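Local coordinates for conserved Archaeal protein (Sulfolobus acidocaldarius, PDB 4OPC) that reduces the double bonds of geranylgeranyl chains in archaeal membrane lipid precursors, using one bound FAD per subunit, at residues A327-V338 / Y424-L434. Numbering follows the deposited sequence. Where two conformers were deposited one is given.
Sequences ASGLWDMNICYV and YLNYPRSPSSL
W331 meets P428 and P431 across this contact, and shows how one indole can join two parts of a chain through both its polar edge and its face. At the edge, W331 NE1 gives P428 O a nearly straight hydrogen bond (2.9 Å, 174°) that lies in the indole plane but meets the carbonyl from above its own plane. Over one face sits the pyrrolidine of P431, whose CG makes a CH-pi contact 3.9 Å from the centroid of the six-membered ring; the N334 amide approaches the opposite face near the rim. W331 CG lies opposite the backbone N (chi1 -154°), which carries the indole across to these partners. Replacing the indole with the methyl of an alanine is likely to leave P428 O without this donor and open a gap between P431 and Y427.

The Y427 ring lies oblique to the indole, planes 38° apart, and Y427 CE2 lies 3.5 Å from N334 CB. Further along, V338 CG2 meets Y427 CD1 at 3.9 Å, while I335 CD1 sits 3.8 Å above the centre of the R429 guanidinium, an apolar methyl laid over one face of a flat charged group.

Around this seam, N334 and Y427 spend their polar ends on the loop before strand 280-281, at T278 and M279 and at Y277 O respectively. W437 of helix 434-452 packs edge-to-face with Y424 and Y427, and C336 is disulfide-bonded to C311 of helix 302-322.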
loop_
_atom_site.group_PDB
_atom_site.type_symbol
_atom_site.label_atom_id
_atom_site.label_comp_id
_atom_site.label_asym_id
_atom_site.label_seq_id
_atom_site.Cartn_x
_atom_site.Cartn_y
_atom_site.Cartn_z
ATOM N N ALA A 327 -24.169 -0.527 3.896
ATOM C CA ALA A 327 -23.201 -0.894 2.868
ATOM C C ALA A 327 -23.541 -0.245 1.525
ATOM O O ALA A 327 -22.661 0.298 0.850
ATOM C CB ALA A 327 -23.127 -2.395 2.727
ATOM N N SER A 328 -24.814 -0.288 1.140
ATOM C CA SER A 328 -25.229 0.311 -0.123
ATOM C C SER A 328 -25.031 1.821 -0.103
ATOM O O SER A 328 -24.618 2.419 -1.108
ATOM C CB SER A 328 -26.689 -0.020 -0.425
ATOM O OG SER A 328 -26.882 -1.418 -0.476
ATOM N N GLY A 329 -25.318 2.434 1.039
ATOM C CA GLY A 329 -25.150 3.867 1.187
ATOM C C GLY A 329 -23.707 4.333 1.101
ATOM O O GLY A 329 -23.446 5.479 0.732
ATOM N N LEU A 330 -22.780 3.442 1.442
ATOM C CA LEU A 330 -21.358 3.759 1.441
ATOM C C LEU A 330 -20.633 3.115 0.256
ATOM O O LEU A 330 -19.416 3.235 0.129
ATOM C CB LEU A 330 -20.737 3.285 2.762
ATOM C CG LEU A 330 -21.199 4.067 3.999
ATOM C CD1 LEU A 330 -20.772 3.365 5.266
ATOM C CD2 LEU A 330 -20.664 5.487 3.990
ATOM N N TRP A 331 -21.388 2.455 -0.614
ATOM C CA TRP A 331 -20.817 1.616 -1.677
ATOM C C TRP A 331 -19.953 2.384 -2.671
ATOM O O TRP A 331 -19.085 1.797 -3.323
ATOM C CB TRP A 331 -21.942 0.887 -2.410
ATOM C CG TRP A 331 -21.520 -0.398 -3.063
ATOM C CD1 TRP A 331 -21.437 -0.652 -4.401
ATOM C CD2 TRP A 331 -21.114 -1.603 -2.399
ATOM N NE1 TRP A 331 -21.017 -1.942 -4.611
ATOM C CE2 TRP A 331 -20.816 -2.547 -3.398
ATOM C CE3 TRP A 331 -20.998 -1.980 -1.056
ATOM C CZ2 TRP A 331 -20.382 -3.841 -3.095
ATOM C CZ3 TRP A 331 -20.573 -3.264 -0.757
ATOM C CH2 TRP A 331 -20.266 -4.176 -1.772
ATOM N N ASP A 332 -20.182 3.690 -2.788
ATOM C CA ASP A 332 -19.369 4.523 -3.674
ATOM C C ASP A 332 -17.895 4.476 -3.302
ATOM O O ASP A 332 -17.032 4.769 -4.129
ATOM C CB ASP A 332 -19.849 5.974 -3.662
ATOM C CG ASP A 332 -21.057 6.195 -4.542
ATOM O OD1 ASP A 332 -21.368 5.309 -5.366
ATOM O OD2 ASP A 332 -21.685 7.263 -4.415
ATOM N N MET A 333 -17.608 4.116 -2.057
ATOM C CA MET A 333 -16.225 3.921 -1.631
ATOM C C MET A 333 -15.556 2.916 -2.562
ATOM O O MET A 333 -14.453 3.150 -3.069
ATOM C CB MET A 333 -16.161 3.395 -0.196
ATOM C CG MET A 333 -14.777 2.913 0.215
ATOM S SD MET A 333 -13.593 4.276 0.266
ATOM C CE MET A 333 -12.042 3.386 0.274
ATOM N N ASN A 334 -16.241 1.802 -2.789
ATOM C CA ASN A 334 -15.719 0.741 -3.639
ATOM C C ASN A 334 -15.612 1.194 -5.083
ATOM O O ASN A 334 -14.595 0.972 -5.731
ATOM C CB ASN A 334 -16.623 -0.481 -3.574
ATOM C CG ASN A 334 -16.527 -1.208 -2.259
ATOM O OD1 ASN A 334 -15.439 -1.408 -1.735
ATOM N ND2 ASN A 334 -17.667 -1.616 -1.725
ATOM N N ILE A 335 -16.668 1.820 -5.590
ATOM C CA ILE A 335 -16.668 2.262 -6.982
ATOM C C ILE A 335 -15.518 3.238 -7.249
ATOM O O ILE A 335 -14.752 3.073 -8.210
ATOM C CB ILE A 335 -17.993 2.932 -7.352
ATOM C CG1 ILE A 335 -19.183 2.010 -7.043
ATOM C CG2 ILE A 335 -17.970 3.365 -8.816
ATOM C CD1 ILE A 335 -19.075 0.641 -7.659
ATOM N N CYS A 336 -15.389 4.237 -6.383
ATOM C CA CYS A 336 -14.329 5.240 -6.493
ATOM C C CYS A 336 -12.957 4.589 -6.404
ATOM O O CYS A 336 -12.102 4.804 -7.276
ATOM C CB CYS A 336 -14.486 6.295 -5.382
ATOM S SG CYS A 336 -13.105 7.503 -5.147
ATOM N N TYR A 337 -12.736 3.769 -5.377
ATOM C CA TYR A 337 -11.403 3.201 -5.191
ATOM C C TYR A 337 -10.998 2.235 -6.298
ATOM O O TYR A 337 -9.855 2.280 -6.762
ATOM C CB TYR A 337 -11.224 2.547 -3.812
ATOM C CG TYR A 337 -9.793 2.151 -3.638
ATOM C CD1 TYR A 337 -8.826 3.100 -3.317
ATOM C CD2 TYR A 337 -9.371 0.854 -3.888
ATOM C CE1 TYR A 337 -7.491 2.748 -3.212
ATOM C CE2 TYR A 337 -8.038 0.504 -3.787
ATOM C CZ TYR A 337 -7.102 1.461 -3.454
ATOM O OH TYR A 337 -5.769 1.148 -3.368
ATOM N N VAL A 338 -11.914 1.368 -6.717
ATOM C CA VAL A 338 -11.614 0.459 -7.825
ATOM C C VAL A 338 -11.291 1.236 -9.106
ATOM O O VAL A 338 -10.328 0.902 -9.802
ATOM C CB VAL A 338 -12.751 -0.565 -8.044
ATOM C CG1 VAL A 338 -12.535 -1.335 -9.332
ATOM C CG2 VAL A 338 -12.832 -1.521 -6.846
ATOM N N TYR A 424 -12.846 -6.383 -12.497
ATOM C CA TYR A 424 -12.859 -5.211 -11.627
ATOM C C TYR A 424 -13.521 -3.994 -12.260
ATOM O O TYR A 424 -14.159 -3.210 -11.553
ATOM C CB TYR A 424 -11.453 -4.896 -11.098
ATOM C CG TYR A 424 -11.124 -5.736 -9.901
ATOM C CD1 TYR A 424 -10.894 -7.106 -10.030
ATOM C CD2 TYR A 424 -11.099 -5.181 -8.628
ATOM C CE1 TYR A 424 -10.613 -7.882 -8.935
ATOM C CE2 TYR A 424 -10.818 -5.953 -7.518
ATOM C CZ TYR A 424 -10.573 -7.306 -7.676
ATOM O OH TYR A 424 -10.301 -8.077 -6.570
ATOM N N LEU A 425 -13.392 -3.841 -13.574
ATOM C CA LEU A 425 -14.109 -2.778 -14.281
ATOM C C LEU A 425 -15.620 -3.024 -14.255
ATOM O O LEU A 425 -16.417 -2.109 -14.481
ATOM C CB LEU A 425 -13.593 -2.625 -15.715
ATOM C CG LEU A 425 -12.118 -2.211 -15.798
ATOM C CD1 LEU A 425 -11.672 -2.018 -17.239
ATOM C CD2 LEU A 425 -11.857 -0.953 -14.979
ATOM N N ASN A 426 -16.009 -4.257 -13.953
ATOM C CA ASN A 426 -17.413 -4.601 -13.748
ATOM C C ASN A 426 -17.706 -4.906 -12.281
ATOM O O ASN A 426 -18.484 -5.807 -11.961
ATOM C CB ASN A 426 -17.810 -5.785 -14.628
ATOM C CG ASN A 426 -17.786 -5.444 -16.104
ATOM O OD1 ASN A 426 -18.637 -4.702 -16.593
ATOM N ND2 ASN A 426 -16.809 -5.986 -16.822
ATOM N N TYR A 427 -17.071 -4.149 -11.390
ATOM C CA TYR A 427 -17.298 -4.289 -9.964
ATOM C C TYR A 427 -18.800 -4.187 -9.661
ATOM O O TYR A 427 -19.492 -3.362 -10.251
ATOM C CB TYR A 427 -16.514 -3.210 -9.202
ATOM C CG TYR A 427 -16.556 -3.439 -7.711
ATOM C CD1 TYR A 427 -15.609 -4.248 -7.085
ATOM C CD2 TYR A 427 -17.575 -2.892 -6.937
ATOM C CE1 TYR A 427 -15.670 -4.493 -5.721
ATOM C CE2 TYR A 427 -17.646 -3.133 -5.583
ATOM C CZ TYR A 427 -16.694 -3.925 -4.978
ATOM O OH TYR A 427 -16.773 -4.155 -3.628
ATOM N N PRO A 428 -19.304 -5.032 -8.738
ATOM C CA PRO A 428 -20.733 -5.077 -8.403
ATOM C C PRO A 428 -21.282 -3.705 -8.044
ATOM O O PRO A 428 -20.655 -2.988 -7.270
ATOM C CB PRO A 428 -20.781 -5.956 -7.151
ATOM C CG PRO A 428 -19.547 -6.740 -7.158
ATOM C CD PRO A 428 -18.519 -6.022 -7.982
ATOM N N ARG A 429 -22.438 -3.349 -8.586
ATOM C CA ARG A 429 -23.007 -2.031 -8.332
ATOM C C ARG A 429 -23.734 -1.959 -6.995
ATOM O O ARG A 429 -24.088 -0.879 -6.537
ATOM C CB ARG A 429 -23.942 -1.621 -9.471
ATOM C CG ARG A 429 -23.279 -1.592 -10.838
ATOM C CD ARG A 429 -22.015 -0.745 -10.824
ATOM N NE ARG A 429 -22.269 0.610 -10.344
ATOM C CZ ARG A 429 -21.450 1.640 -10.533
ATOM N NH1 ARG A 429 -20.316 1.476 -11.204
ATOM N NH2 ARG A 429 -21.770 2.839 -10.058
ATOM N N SER A 430 -23.958 -3.113 -6.378
ATOM C CA SER A 430 -24.612 -3.168 -5.079
ATOM C C SER A 430 -24.074 -4.363 -4.293
ATOM O O SER A 430 -23.494 -5.271 -4.874
ATOM C CB SER A 430 -26.125 -3.277 -5.251
ATOM O OG SER A 430 -26.500 -4.619 -5.474
ATOM N N PRO A 431 -24.251 -4.361 -2.963
ATOM C CA PRO A 431 -23.788 -5.465 -2.113
ATOM C C PRO A 431 -24.378 -6.826 -2.473
ATOM O O PRO A 431 -23.740 -7.851 -2.230
ATOM C CB PRO A 431 -24.279 -5.053 -0.724
ATOM C CG PRO A 431 -24.317 -3.580 -0.770
ATOM C CD PRO A 431 -24.728 -3.219 -2.160
ATOM N N SER A 432 -25.578 -6.837 -3.040
ATOM C CA SER A 432 -26.265 -8.086 -3.331
ATOM C C SER A 432 -25.503 -8.936 -4.343
ATOM O O SER A 432 -25.699 -10.145 -4.412
ATOM C CB SER A 432 -27.691 -7.818 -3.826
ATOM O OG SER A 432 -27.674 -7.044 -5.012
ATOM N N SER A 433 -24.627 -8.301 -5.114
ATOM C CA SER A 433 -23.866 -8.998 -6.149
ATOM C C SER A 433 -22.417 -9.275 -5.756
ATOM O O SER A 433 -21.645 -9.795 -6.559
ATOM C CB SER A 433 -23.880 -8.197 -7.455
ATOM O OG SER A 433 -25.211 -7.980 -7.896
ATOM N N LEU A 434 -22.045 -8.931 -4.528
ATOM C CA LEU A 434 -20.657 -9.078 -4.101
ATOM C C LEU A 434 -20.197 -10.529 -4.100
ATOM O O LEU A 434 -19.109 -10.837 -4.567
ATOM C CB LEU A 434 -20.453 -8.483 -2.707
ATOM C CG LEU A 434 -19.030 -8.571 -2.156
ATOM C CD1 LEU A 434 -18.083 -7.701 -2.969
ATOM C CD2 LEU A 434 -19.015 -8.168 -0.686
#